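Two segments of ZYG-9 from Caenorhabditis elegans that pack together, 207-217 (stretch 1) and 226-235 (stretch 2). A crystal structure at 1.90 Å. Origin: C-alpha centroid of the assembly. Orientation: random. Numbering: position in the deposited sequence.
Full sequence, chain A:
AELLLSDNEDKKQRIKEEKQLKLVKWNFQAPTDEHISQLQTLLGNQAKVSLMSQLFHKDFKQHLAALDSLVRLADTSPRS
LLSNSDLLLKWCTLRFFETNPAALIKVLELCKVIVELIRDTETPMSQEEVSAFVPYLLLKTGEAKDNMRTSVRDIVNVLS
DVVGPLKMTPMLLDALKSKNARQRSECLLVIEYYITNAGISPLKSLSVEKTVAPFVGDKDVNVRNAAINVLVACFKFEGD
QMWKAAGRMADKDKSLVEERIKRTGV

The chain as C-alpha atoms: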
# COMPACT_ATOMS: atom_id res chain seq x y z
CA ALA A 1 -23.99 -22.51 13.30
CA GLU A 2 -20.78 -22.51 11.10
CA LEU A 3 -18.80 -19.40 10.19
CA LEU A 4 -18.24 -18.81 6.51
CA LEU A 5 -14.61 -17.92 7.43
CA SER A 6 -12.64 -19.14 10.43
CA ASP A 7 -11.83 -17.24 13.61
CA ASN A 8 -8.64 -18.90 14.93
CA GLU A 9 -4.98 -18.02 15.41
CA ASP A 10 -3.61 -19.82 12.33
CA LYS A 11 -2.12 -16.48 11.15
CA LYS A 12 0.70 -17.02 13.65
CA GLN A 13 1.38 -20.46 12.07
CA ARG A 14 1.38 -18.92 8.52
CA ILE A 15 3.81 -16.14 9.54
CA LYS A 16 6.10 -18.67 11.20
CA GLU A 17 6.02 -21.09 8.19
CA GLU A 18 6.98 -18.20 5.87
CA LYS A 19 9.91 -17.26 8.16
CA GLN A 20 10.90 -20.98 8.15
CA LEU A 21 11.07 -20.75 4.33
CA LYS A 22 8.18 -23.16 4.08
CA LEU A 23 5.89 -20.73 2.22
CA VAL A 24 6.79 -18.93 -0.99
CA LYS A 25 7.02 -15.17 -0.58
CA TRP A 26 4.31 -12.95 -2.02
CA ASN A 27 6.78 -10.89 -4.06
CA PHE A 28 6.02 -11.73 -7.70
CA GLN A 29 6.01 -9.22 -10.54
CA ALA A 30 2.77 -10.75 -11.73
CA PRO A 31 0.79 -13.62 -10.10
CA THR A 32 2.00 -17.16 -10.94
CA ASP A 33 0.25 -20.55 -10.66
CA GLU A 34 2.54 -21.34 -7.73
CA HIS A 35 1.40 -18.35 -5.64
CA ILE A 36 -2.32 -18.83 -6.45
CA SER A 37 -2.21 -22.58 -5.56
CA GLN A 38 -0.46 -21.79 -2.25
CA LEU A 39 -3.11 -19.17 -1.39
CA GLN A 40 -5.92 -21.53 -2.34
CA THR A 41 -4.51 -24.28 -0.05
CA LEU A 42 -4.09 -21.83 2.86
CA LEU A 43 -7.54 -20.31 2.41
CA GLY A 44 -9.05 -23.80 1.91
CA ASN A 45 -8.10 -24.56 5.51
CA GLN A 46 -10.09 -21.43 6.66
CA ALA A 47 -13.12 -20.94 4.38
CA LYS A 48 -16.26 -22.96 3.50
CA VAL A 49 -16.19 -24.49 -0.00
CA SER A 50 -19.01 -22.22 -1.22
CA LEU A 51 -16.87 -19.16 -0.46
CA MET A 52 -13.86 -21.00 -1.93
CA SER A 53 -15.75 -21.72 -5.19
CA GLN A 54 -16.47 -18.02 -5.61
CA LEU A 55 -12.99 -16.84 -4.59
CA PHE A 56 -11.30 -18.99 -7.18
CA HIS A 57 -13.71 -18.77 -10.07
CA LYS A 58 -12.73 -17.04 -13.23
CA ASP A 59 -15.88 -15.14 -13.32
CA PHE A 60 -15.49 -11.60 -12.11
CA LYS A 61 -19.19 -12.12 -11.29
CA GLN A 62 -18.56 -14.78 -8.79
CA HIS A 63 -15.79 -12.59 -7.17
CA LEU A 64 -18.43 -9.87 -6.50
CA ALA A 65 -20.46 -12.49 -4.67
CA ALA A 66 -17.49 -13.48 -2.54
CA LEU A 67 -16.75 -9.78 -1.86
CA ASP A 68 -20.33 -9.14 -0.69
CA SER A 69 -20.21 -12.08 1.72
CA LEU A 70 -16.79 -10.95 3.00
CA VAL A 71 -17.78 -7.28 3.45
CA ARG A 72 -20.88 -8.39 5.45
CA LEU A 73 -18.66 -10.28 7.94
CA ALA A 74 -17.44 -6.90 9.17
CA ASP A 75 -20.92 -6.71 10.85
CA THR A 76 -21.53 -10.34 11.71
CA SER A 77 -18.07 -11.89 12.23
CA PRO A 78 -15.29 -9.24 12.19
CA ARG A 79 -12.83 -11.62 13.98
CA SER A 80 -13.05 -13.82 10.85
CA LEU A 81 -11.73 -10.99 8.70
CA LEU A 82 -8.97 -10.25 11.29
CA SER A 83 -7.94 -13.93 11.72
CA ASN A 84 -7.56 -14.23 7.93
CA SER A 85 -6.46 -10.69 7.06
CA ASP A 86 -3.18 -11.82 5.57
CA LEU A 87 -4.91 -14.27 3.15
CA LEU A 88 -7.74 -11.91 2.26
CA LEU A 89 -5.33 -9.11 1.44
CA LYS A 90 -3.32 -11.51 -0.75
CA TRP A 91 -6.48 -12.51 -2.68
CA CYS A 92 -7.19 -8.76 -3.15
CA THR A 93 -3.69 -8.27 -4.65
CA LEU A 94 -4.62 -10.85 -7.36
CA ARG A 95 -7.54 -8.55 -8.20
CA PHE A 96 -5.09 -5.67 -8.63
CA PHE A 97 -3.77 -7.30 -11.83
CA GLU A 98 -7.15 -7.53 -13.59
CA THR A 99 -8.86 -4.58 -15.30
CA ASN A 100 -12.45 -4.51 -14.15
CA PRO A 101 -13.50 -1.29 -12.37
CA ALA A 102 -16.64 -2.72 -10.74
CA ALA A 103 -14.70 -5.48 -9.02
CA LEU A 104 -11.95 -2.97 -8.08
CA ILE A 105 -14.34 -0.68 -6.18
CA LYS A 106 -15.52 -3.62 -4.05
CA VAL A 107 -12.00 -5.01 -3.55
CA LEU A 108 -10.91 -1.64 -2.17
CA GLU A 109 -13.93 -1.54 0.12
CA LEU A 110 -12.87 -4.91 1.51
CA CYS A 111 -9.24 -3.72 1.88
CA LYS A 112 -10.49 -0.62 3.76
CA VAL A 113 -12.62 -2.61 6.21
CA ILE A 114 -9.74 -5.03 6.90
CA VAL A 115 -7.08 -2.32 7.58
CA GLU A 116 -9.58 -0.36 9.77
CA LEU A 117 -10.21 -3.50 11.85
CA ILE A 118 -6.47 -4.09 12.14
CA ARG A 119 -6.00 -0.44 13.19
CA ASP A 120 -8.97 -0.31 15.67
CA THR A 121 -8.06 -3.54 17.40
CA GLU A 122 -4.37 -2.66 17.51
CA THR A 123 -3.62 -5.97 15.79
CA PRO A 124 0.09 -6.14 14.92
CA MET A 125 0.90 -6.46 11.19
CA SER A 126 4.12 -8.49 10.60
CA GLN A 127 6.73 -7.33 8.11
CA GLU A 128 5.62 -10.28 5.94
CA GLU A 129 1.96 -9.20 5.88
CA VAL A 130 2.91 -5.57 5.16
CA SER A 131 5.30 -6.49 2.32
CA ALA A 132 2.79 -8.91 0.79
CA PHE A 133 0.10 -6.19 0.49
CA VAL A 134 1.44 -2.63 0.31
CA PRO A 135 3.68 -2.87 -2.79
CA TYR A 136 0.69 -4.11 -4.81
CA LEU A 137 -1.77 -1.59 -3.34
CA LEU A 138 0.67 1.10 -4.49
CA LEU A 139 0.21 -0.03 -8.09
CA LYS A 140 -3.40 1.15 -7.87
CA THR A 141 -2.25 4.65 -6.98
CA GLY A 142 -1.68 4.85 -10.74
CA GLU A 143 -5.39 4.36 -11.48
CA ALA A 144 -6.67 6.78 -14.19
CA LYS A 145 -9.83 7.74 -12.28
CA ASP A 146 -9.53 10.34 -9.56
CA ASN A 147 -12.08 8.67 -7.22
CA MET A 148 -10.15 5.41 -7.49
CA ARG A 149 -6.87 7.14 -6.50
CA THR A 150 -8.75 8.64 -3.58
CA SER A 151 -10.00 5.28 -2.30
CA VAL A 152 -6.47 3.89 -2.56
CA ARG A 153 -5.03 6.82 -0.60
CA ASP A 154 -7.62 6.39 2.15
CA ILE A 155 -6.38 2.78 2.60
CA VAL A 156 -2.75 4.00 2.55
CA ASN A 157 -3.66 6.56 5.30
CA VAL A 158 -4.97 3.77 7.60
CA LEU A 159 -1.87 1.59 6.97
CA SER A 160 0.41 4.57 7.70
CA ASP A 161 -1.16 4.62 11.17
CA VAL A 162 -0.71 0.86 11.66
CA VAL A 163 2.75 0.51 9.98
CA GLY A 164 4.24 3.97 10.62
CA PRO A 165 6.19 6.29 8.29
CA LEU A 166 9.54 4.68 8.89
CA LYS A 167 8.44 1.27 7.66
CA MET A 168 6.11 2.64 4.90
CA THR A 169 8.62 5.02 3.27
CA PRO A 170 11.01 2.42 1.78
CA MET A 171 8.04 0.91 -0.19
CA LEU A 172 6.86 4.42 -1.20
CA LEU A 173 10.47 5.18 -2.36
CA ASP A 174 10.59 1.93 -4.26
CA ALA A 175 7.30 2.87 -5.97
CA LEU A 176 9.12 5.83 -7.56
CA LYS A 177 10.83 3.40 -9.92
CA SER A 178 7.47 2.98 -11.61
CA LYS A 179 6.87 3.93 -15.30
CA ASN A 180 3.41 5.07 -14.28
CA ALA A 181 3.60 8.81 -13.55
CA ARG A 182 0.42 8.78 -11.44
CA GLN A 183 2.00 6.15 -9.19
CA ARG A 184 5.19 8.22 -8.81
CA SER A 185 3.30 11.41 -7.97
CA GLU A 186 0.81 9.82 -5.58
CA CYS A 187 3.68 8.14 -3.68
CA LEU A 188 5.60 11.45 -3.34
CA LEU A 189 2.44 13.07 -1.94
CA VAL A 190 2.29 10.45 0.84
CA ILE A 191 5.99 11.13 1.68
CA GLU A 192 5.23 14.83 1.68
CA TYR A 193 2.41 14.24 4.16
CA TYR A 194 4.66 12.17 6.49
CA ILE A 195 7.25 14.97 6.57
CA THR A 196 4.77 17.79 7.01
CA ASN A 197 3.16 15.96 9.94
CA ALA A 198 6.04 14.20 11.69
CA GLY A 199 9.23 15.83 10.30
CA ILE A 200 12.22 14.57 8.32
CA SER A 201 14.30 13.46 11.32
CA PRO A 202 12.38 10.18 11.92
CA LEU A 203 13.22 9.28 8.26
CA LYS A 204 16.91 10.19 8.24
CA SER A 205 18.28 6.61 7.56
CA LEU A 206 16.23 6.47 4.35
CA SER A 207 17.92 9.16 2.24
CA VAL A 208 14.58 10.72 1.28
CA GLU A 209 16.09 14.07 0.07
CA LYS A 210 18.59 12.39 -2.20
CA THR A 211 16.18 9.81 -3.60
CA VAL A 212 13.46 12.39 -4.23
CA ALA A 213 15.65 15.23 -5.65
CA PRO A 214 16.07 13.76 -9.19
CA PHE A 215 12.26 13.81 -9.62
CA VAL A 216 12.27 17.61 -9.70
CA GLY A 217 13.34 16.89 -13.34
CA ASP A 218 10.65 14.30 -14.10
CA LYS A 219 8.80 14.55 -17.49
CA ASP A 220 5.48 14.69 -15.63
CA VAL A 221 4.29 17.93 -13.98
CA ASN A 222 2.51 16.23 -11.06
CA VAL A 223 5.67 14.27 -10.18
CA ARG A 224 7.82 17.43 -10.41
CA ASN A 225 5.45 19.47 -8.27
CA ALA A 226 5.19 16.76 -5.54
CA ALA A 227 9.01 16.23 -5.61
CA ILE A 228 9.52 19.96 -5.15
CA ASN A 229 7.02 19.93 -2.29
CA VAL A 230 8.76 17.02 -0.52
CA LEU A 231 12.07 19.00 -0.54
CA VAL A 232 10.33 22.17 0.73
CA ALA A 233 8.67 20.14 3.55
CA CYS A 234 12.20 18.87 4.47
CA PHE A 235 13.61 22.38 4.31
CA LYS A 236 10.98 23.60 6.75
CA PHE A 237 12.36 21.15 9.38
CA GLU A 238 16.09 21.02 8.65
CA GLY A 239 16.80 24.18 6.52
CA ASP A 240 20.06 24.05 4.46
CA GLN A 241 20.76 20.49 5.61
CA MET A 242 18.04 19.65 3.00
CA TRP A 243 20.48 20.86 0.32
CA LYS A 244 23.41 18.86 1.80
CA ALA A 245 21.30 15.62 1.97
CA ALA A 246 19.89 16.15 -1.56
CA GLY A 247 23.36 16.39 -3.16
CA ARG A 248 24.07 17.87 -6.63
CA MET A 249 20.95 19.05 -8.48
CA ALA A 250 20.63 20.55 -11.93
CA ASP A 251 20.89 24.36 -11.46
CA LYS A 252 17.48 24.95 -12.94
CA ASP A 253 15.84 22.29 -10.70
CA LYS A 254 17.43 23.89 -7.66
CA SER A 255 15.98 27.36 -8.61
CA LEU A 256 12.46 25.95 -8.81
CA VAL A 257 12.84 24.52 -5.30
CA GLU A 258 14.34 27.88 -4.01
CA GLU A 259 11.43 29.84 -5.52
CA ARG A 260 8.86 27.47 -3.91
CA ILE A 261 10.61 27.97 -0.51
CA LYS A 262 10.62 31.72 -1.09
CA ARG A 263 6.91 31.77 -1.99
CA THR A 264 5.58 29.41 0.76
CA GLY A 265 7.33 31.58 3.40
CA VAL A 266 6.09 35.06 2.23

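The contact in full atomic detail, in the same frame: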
# COMPACT_ATOMS: atom_id res chain seq x y z
N SER A 207 17.40 8.41 3.38
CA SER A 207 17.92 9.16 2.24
C SER A 207 16.74 9.66 1.33
O SER A 207 16.80 9.56 0.10
CB SER A 207 18.89 8.31 1.39
OG SER A 207 20.15 8.17 2.04
N VAL A 208 15.71 10.19 1.98
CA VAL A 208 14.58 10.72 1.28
C VAL A 208 14.99 11.89 0.36
O VAL A 208 14.67 11.86 -0.82
CB VAL A 208 13.50 11.21 2.26
CG1 VAL A 208 12.39 11.96 1.51
CG2 VAL A 208 12.93 10.01 3.06
N GLU A 209 15.72 12.87 0.88
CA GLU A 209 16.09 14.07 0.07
C GLU A 209 16.81 13.68 -1.18
O GLU A 209 16.44 14.12 -2.26
CB GLU A 209 16.90 15.10 0.86
CG GLU A 209 16.29 15.52 2.17
CD GLU A 209 16.78 14.66 3.38
OE1 GLU A 209 17.07 13.45 3.24
OE2 GLU A 209 16.86 15.23 4.48
N LYS A 210 17.79 12.79 -1.06
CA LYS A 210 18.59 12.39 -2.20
C LYS A 210 17.85 11.52 -3.21
O LYS A 210 18.13 11.59 -4.42
CB LYS A 210 19.86 11.64 -1.71
CG LYS A 210 20.70 11.04 -2.84
CD LYS A 210 22.12 10.63 -2.37
CE LYS A 210 23.15 10.64 -3.57
NZ LYS A 210 23.75 12.04 -3.91
N THR A 211 16.94 10.66 -2.72
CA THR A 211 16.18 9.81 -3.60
C THR A 211 15.12 10.62 -4.36
O THR A 211 14.81 10.32 -5.53
CB THR A 211 15.46 8.70 -2.78
OG1 THR A 211 16.41 8.09 -1.88
CG2 THR A 211 14.90 7.65 -3.68
N VAL A 212 14.58 11.62 -3.68
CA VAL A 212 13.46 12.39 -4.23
C VAL A 212 13.97 13.48 -5.20
O VAL A 212 13.35 13.75 -6.24
CB VAL A 212 12.54 12.94 -3.11
CG1 VAL A 212 11.57 14.03 -3.65
CG2 VAL A 212 11.74 11.79 -2.42
N ALA A 213 15.09 14.12 -4.85
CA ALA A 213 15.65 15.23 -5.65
C ALA A 213 15.66 15.04 -7.19
O ALA A 213 15.29 15.97 -7.89
CB ALA A 213 17.06 15.69 -5.13
N PRO A 214 16.10 13.87 -7.73
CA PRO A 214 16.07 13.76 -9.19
C PRO A 214 14.68 13.95 -9.83
O PRO A 214 14.60 14.22 -11.04
CB PRO A 214 16.54 12.32 -9.45
CG PRO A 214 17.41 12.02 -8.27
CD PRO A 214 16.72 12.68 -7.12
N PHE A 215 13.61 13.77 -9.04
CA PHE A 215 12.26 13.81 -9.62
C PHE A 215 11.76 15.23 -9.82
O PHE A 215 10.69 15.43 -10.42
CB PHE A 215 11.28 12.91 -8.83
CG PHE A 215 11.58 11.42 -8.99
CD1 PHE A 215 11.15 10.73 -10.12
CD2 PHE A 215 12.41 10.74 -8.02
CE1 PHE A 215 11.44 9.35 -10.28
CE2 PHE A 215 12.74 9.39 -8.16
CZ PHE A 215 12.25 8.67 -9.31
N VAL A 216 12.53 16.23 -9.37
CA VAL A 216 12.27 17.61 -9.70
C VAL A 216 12.39 17.78 -11.21
O VAL A 216 11.75 18.67 -11.77
CB VAL A 216 13.16 18.62 -8.87
CG1 VAL A 216 12.88 20.11 -9.26
CG2 VAL A 216 12.90 18.45 -7.34
N GLY A 217 13.14 16.90 -11.88
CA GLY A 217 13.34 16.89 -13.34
C GLY A 217 12.50 15.87 -14.10
O GLY A 217 12.77 15.61 -15.29
N ALA A 226 5.19 17.52 -6.81
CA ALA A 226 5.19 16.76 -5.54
C ALA A 226 6.65 16.60 -5.06
O ALA A 226 6.89 16.69 -3.84
CB ALA A 226 4.52 15.38 -5.75
N ALA A 227 7.59 16.39 -5.99
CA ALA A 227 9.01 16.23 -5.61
C ALA A 227 9.53 17.52 -5.02
O ALA A 227 10.20 17.48 -3.97
CB ALA A 227 9.92 15.80 -6.79
N ILE A 228 9.20 18.64 -5.68
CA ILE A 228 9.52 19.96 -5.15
C ILE A 228 8.91 20.09 -3.77
O ILE A 228 9.62 20.50 -2.84
CB ILE A 228 8.99 21.10 -6.08
CG1 ILE A 228 9.82 21.17 -7.35
CG2 ILE A 228 8.98 22.47 -5.34
CD1 ILE A 228 9.14 21.95 -8.48
N ASN A 229 7.62 19.76 -3.61
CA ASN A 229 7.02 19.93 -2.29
C ASN A 229 7.54 19.02 -1.16
O ASN A 229 7.51 19.41 -0.00
CB ASN A 229 5.48 19.89 -2.38
CG ASN A 229 4.89 21.12 -3.03
OD1 ASN A 229 3.78 21.09 -3.54
ND2 ASN A 229 5.60 22.19 -3.00
N VAL A 230 8.03 17.84 -1.49
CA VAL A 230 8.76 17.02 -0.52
C VAL A 230 10.03 17.75 -0.01
O VAL A 230 10.26 17.84 1.21
CB VAL A 230 9.12 15.57 -1.12
CG1 VAL A 230 10.16 14.81 -0.23
CG2 VAL A 230 7.85 14.66 -1.36
N LEU A 231 10.82 18.33 -0.91
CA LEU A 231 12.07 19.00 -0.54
C LEU A 231 11.85 20.26 0.27
O LEU A 231 12.61 20.53 1.23
CB LEU A 231 12.90 19.30 -1.79
CG LEU A 231 13.35 18.10 -2.60
CD1 LEU A 231 14.09 18.61 -3.79
CD2 LEU A 231 14.25 17.15 -1.80
N VAL A 232 10.81 21.01 -0.06
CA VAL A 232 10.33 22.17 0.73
C VAL A 232 9.85 21.78 2.14
O VAL A 232 10.10 22.53 3.11
CB VAL A 232 9.15 22.89 0.01
CG1 VAL A 232 8.53 23.98 0.87
CG2 VAL A 232 9.61 23.47 -1.33
N ALA A 233 9.12 20.66 2.25
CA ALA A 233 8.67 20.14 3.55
C ALA A 233 9.90 19.78 4.42
O ALA A 233 9.91 20.06 5.62
CB ALA A 233 7.74 18.94 3.37
N CYS A 234 10.92 19.18 3.81
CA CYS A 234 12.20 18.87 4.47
C CYS A 234 12.91 20.16 4.92
O CYS A 234 13.32 20.31 6.07
CB CYS A 234 13.11 18.12 3.51
SG CYS A 234 12.71 16.40 3.15
N PHE A 235 13.03 21.11 4.01
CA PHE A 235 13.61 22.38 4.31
C PHE A 235 12.97 23.00 5.55
O PHE A 235 13.65 23.47 6.45
CB PHE A 235 13.51 23.34 3.09
CG PHE A 235 14.25 24.63 3.28
CD1 PHE A 235 15.60 24.73 2.94
CD2 PHE A 235 13.62 25.73 3.86
CE1 PHE A 235 16.30 25.92 3.16
CE2 PHE A 235 14.31 26.93 4.07
CZ PHE A 235 15.66 27.03 3.72

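This is a small, almost wholly apolar contact between two near-antiparallel helical segments, with no hydrogen bond passing between them. The helix of 208-212 and the helix of 226-235 run at 159° to each other, and their axes come within 9.9 Å. The contact therefore pairs the start of stretch 1 with the later part of stretch 2.

At that end, V208 CG1 lies 4.0 Å from V230 CG1. E209 CG sits 3.8 Å from C234 SG, an apolar approach by a charged residue's methylene. One turn on, V212 points toward stretch 2, and its CG1 meets V230 CG1 at 3.8 Å and A227 CB at 4.0 Å.

The 3-10 segment 213-216 closes the other end. The backbones come close here, V216 CA to A227 CA at 5.4 Å, and A227 CB is 3.6 Å from F215 C and 3.7 Å from V216 N. F215 touches A227 near its own backbone, CB to CB at 3.8 Å, while its ring leads away. V216 reaches two larger side chains. Its CG1 is 3.8 Å from I228 CG1, and its CG2 is 3.7 Å from L231 CD1.

L231 starts out sideways, but its end comes nearer. Its CD2 lies 3.8 Å from E209 O, an oxygen that accepts a backbone hydrogen bond from A213 N, 2.9 Å away, within its own stretch.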